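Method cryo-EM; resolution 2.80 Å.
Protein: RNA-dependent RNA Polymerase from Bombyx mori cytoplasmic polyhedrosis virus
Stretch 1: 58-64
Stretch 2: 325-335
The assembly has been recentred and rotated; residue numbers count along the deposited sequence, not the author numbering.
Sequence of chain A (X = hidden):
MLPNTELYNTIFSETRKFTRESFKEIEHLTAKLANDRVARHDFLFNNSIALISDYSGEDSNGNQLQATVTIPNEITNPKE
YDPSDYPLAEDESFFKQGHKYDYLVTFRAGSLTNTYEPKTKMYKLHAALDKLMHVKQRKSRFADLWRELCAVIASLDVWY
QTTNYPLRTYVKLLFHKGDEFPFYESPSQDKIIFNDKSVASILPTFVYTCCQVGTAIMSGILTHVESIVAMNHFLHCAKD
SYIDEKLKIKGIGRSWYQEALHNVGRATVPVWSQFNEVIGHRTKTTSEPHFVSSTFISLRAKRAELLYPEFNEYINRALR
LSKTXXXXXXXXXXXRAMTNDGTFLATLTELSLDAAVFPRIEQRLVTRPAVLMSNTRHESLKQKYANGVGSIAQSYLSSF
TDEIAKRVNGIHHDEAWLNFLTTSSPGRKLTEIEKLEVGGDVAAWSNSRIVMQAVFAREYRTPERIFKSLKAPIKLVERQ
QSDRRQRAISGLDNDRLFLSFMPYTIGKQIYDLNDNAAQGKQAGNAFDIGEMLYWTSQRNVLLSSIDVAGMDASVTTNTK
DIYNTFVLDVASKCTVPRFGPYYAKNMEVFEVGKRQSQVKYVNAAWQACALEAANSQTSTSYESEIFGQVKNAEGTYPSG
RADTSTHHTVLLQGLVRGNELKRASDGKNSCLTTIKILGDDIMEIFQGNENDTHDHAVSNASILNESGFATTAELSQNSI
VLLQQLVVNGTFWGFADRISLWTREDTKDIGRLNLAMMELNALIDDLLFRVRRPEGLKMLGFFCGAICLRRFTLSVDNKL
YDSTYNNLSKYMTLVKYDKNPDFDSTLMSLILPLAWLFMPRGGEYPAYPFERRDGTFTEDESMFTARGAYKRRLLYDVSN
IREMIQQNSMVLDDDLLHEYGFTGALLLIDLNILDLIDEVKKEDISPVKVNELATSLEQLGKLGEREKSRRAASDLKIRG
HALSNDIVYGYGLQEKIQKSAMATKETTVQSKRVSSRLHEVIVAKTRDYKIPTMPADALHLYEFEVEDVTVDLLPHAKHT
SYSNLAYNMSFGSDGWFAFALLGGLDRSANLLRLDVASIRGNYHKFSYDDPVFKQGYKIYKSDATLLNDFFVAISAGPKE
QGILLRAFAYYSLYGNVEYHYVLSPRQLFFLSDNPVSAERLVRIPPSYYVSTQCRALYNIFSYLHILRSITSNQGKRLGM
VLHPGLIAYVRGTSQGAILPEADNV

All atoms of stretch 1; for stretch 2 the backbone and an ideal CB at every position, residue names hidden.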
# COMPACT_ATOMS: atom_id res chain seq x y z
N GLU A 58 0.31 38.98 -23.69
CA GLU A 58 -0.56 37.97 -24.28
C GLU A 58 -0.86 36.85 -23.30
O GLU A 58 -0.13 36.63 -22.33
CB GLU A 58 0.08 37.40 -25.55
CG GLU A 58 0.20 38.38 -26.68
CD GLU A 58 0.89 37.78 -27.89
OE1 GLU A 58 1.38 36.64 -27.78
OE2 GLU A 58 0.94 38.44 -28.94
N ASP A 59 -1.94 36.13 -23.58
CA ASP A 59 -2.31 34.96 -22.78
C ASP A 59 -1.68 33.71 -23.41
O ASP A 59 -0.77 33.80 -24.23
CB ASP A 59 -3.84 34.88 -22.64
CG ASP A 59 -4.57 34.74 -23.96
OD1 ASP A 59 -3.96 34.80 -25.04
OD2 ASP A 59 -5.81 34.56 -23.92
N SER A 60 -2.16 32.53 -23.02
CA SER A 60 -1.65 31.29 -23.58
C SER A 60 -2.05 31.08 -25.03
O SER A 60 -1.44 30.26 -25.71
CB SER A 60 -2.13 30.10 -22.75
OG SER A 60 -1.60 30.15 -21.44
N ASN A 61 -3.06 31.80 -25.52
CA ASN A 61 -3.52 31.65 -26.89
C ASN A 61 -3.37 32.93 -27.70
O ASN A 61 -3.95 33.04 -28.79
CB ASN A 61 -4.96 31.15 -26.90
CG ASN A 61 -5.07 29.68 -26.57
OD1 ASN A 61 -4.34 28.86 -27.13
ND2 ASN A 61 -5.93 29.34 -25.64
N GLY A 62 -2.59 33.89 -27.21
CA GLY A 62 -2.21 35.04 -28.00
C GLY A 62 -3.14 36.24 -27.93
O GLY A 62 -3.06 37.11 -28.80
N ASN A 63 -4.01 36.32 -26.93
CA ASN A 63 -4.91 37.45 -26.78
C ASN A 63 -4.38 38.39 -25.70
O ASN A 63 -3.82 37.93 -24.70
CB ASN A 63 -6.31 36.97 -26.42
CG ASN A 63 -6.89 36.05 -27.48
OD1 ASN A 63 -7.12 34.87 -27.22
ND2 ASN A 63 -7.14 36.59 -28.66
N GLN A 64 -4.58 39.69 -25.91
CA GLN A 64 -4.00 40.69 -25.02
C GLN A 64 -4.70 40.71 -23.67
O GLN A 64 -5.93 40.78 -23.60
CB GLN A 64 -4.07 42.07 -25.66
CG GLN A 64 -3.16 42.23 -26.86
CD GLN A 64 -1.70 42.22 -26.46
OE1 GLN A 64 -1.31 42.79 -25.44
NE2 GLN A 64 -0.87 41.56 -27.27
N UNK A 325 -10.26 23.38 -30.27
CA UNK A 325 -10.04 22.51 -29.12
C UNK A 325 -8.69 22.81 -28.46
O UNK A 325 -8.55 22.66 -27.24
CB UNK A 325 -10.11 21.04 -29.54
N UNK A 326 -7.72 23.26 -29.26
CA UNK A 326 -6.41 23.57 -28.71
C UNK A 326 -6.45 24.81 -27.84
O UNK A 326 -5.64 24.94 -26.91
CB UNK A 326 -5.39 23.75 -29.84
N UNK A 327 -7.41 25.71 -28.09
CA UNK A 327 -7.58 26.87 -27.23
C UNK A 327 -8.02 26.46 -25.83
O UNK A 327 -7.48 26.95 -24.83
CB UNK A 327 -8.60 27.84 -27.84
N UNK A 328 -8.99 25.54 -25.76
CA UNK A 328 -9.47 25.04 -24.48
C UNK A 328 -8.38 24.25 -23.78
O UNK A 328 -8.23 24.33 -22.56
CB UNK A 328 -10.72 24.17 -24.67
N UNK A 329 -7.56 23.52 -24.55
CA UNK A 329 -6.45 22.77 -23.97
C UNK A 329 -5.40 23.70 -23.36
O UNK A 329 -4.90 23.44 -22.26
CB UNK A 329 -5.80 21.88 -25.03
N UNK A 330 -5.09 24.81 -24.04
CA UNK A 330 -4.09 25.74 -23.54
C UNK A 330 -4.57 26.48 -22.30
O UNK A 330 -3.83 26.60 -21.31
CB UNK A 330 -3.71 26.74 -24.63
N UNK A 331 -5.82 26.96 -22.31
CA UNK A 331 -6.34 27.61 -21.12
C UNK A 331 -6.52 26.63 -19.96
O UNK A 331 -6.38 27.02 -18.80
CB UNK A 331 -7.67 28.29 -21.44
N UNK A 332 -6.81 25.36 -20.26
CA UNK A 332 -6.94 24.38 -19.20
C UNK A 332 -5.61 24.08 -18.55
O UNK A 332 -5.53 23.96 -17.32
CB UNK A 332 -7.56 23.09 -19.74
N UNK A 333 -4.54 23.96 -19.34
CA UNK A 333 -3.21 23.79 -18.76
C UNK A 333 -2.79 25.01 -17.96
O UNK A 333 -2.12 24.87 -16.92
CB UNK A 333 -2.18 23.51 -19.86
N UNK A 334 -3.19 26.21 -18.40
CA UNK A 334 -2.92 27.41 -17.63
C UNK A 334 -3.64 27.39 -16.28
O UNK A 334 -3.04 27.72 -15.26
CB UNK A 334 -3.33 28.65 -18.43
N UNK A 335 -4.90 26.96 -16.26
CA UNK A 335 -5.61 26.88 -14.98
C UNK A 335 -5.09 25.75 -14.09
O UNK A 335 -5.20 25.83 -12.86
CB UNK A 335 -7.11 26.69 -15.23

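Stretch 1 folds as a type I turn from Asp59 to Gly62, and all eleven positions of stretch 2 have helical backbone angles. The closest CA pairs, Ser60 with 330 and Asn61 with 327, place the tip of the turn against one side of the helix.

Position 325 is out of reach of the turn, so stretch 1 leaves its identity open; it is Gln325. At 326 the CA-to-CB bond points sideways and no atom of the turn lies within 5.5 Å of CB. Many side chains would suit; the residue is Asn326, whose end leads away.

At 327 the bond is again sideways, but the ideal CB is 3.8 Å from Asn61 ND2. A small or polar side chain would fit beside that amide. The visible backbone already supplies an acceptor: Asn61 ND2 donates to the carbonyl O of 327 at 3.0 Å (N-H...O angle 141°). The residue is Asp327. Its OD1 comes 3.3 Å from Asn61 OD1, a contact between two acceptors and not a hydrogen bond.

Position 328 points away and 329 sideways, neither with the turn near its CB, so stretch 1 does not discriminate there; they are Val328 and Ala329.

Position 330 points toward the turn. Its ideal CB lies 3.3 Å from Asn61 OD1 and 4.2 Å from Ser60 CB, which favours a compact side chain, preferably with a donor for the amide oxygen; Ser, Thr, Asn or Gln could be considered. Asn330 is found, and its ND2 donates to Asn61 OD1 at 2.6 Å (151°).

At 331 the bond is sideways and the ideal CB is 4.7 Å from Asn61 ND2. The carboxylate of Asp59 lies farther off, so a long side chain ending in a donor would suit: Tyr, Lys or Arg. Tyr331 brings its end nearer, and its OH donates to Asp59 OD2 at 2.5 Å. The carboxylate sits at the ring edge, while Asn61 ND2 lies over one face, 3.2 Å from Tyr331 CE2. Asp59 OD1 meanwhile accepts from Asn63 N at 2.4 Å, so one carboxylate braces the turn and holds the tyrosine.

Position 332 is out of reach and 333 points sideways with nothing of stretch 1 within 5.5 Å of its ideal CB, so stretch 1 sets no preference; they are Tyr332 and Ala333. Position 334 points toward it, its ideal CB 3.8 Å from Ser60 OG, so a small residue fits closely; Ala334 does so through its methyl group. Position 335 is also out of reach and equally open; it is Cys335.

Stretch 2, residues 325-335: QNDVANYYAAC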
# COMPACT_ATOMS: atom_id res chain seq x y z
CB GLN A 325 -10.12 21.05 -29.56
CG GLN A 325 -10.04 20.04 -28.44
CD GLN A 325 -10.01 18.63 -28.97
OE1 GLN A 325 -10.03 18.41 -30.17
NE2 GLN A 325 -9.91 17.66 -28.07
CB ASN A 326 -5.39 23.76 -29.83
CG ASN A 326 -5.21 22.52 -30.66
OD1 ASN A 326 -5.40 21.41 -30.17
ND2 ASN A 326 -4.80 22.69 -31.90
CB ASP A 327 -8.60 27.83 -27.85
CG ASP A 327 -8.09 28.47 -29.10
OD1 ASP A 327 -6.86 28.52 -29.28
OD2 ASP A 327 -8.91 28.98 -29.89
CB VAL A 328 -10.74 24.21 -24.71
CG1 VAL A 328 -11.33 23.74 -23.39
CG2 VAL A 328 -11.74 25.00 -25.49
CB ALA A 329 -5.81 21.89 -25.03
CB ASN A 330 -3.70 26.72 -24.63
CG ASN A 330 -2.99 26.06 -25.79
OD1 ASN A 330 -2.18 25.16 -25.60
ND2 ASN A 330 -3.29 26.50 -27.00
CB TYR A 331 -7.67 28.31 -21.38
CG TYR A 331 -7.62 29.52 -22.27
CD1 TYR A 331 -6.87 30.62 -21.91
CD2 TYR A 331 -8.44 29.61 -23.38
CE1 TYR A 331 -6.86 31.75 -22.70
CE2 TYR A 331 -8.44 30.74 -24.17
CZ TYR A 331 -7.64 31.80 -23.82
OH TYR A 331 -7.63 32.94 -24.60
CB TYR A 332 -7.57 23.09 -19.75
CG TYR A 332 -7.82 22.06 -18.67
CD1 TYR A 332 -8.85 22.22 -17.77
CD2 TYR A 332 -7.01 20.94 -18.56
CE1 TYR A 332 -9.08 21.29 -16.79
CE2 TYR A 332 -7.23 20.01 -17.58
CZ TYR A 332 -8.27 20.18 -16.70
OH TYR A 332 -8.49 19.24 -15.72
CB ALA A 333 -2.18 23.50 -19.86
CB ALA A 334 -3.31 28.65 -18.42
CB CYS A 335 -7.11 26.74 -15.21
SG CYS A 335 -7.86 28.22 -15.87
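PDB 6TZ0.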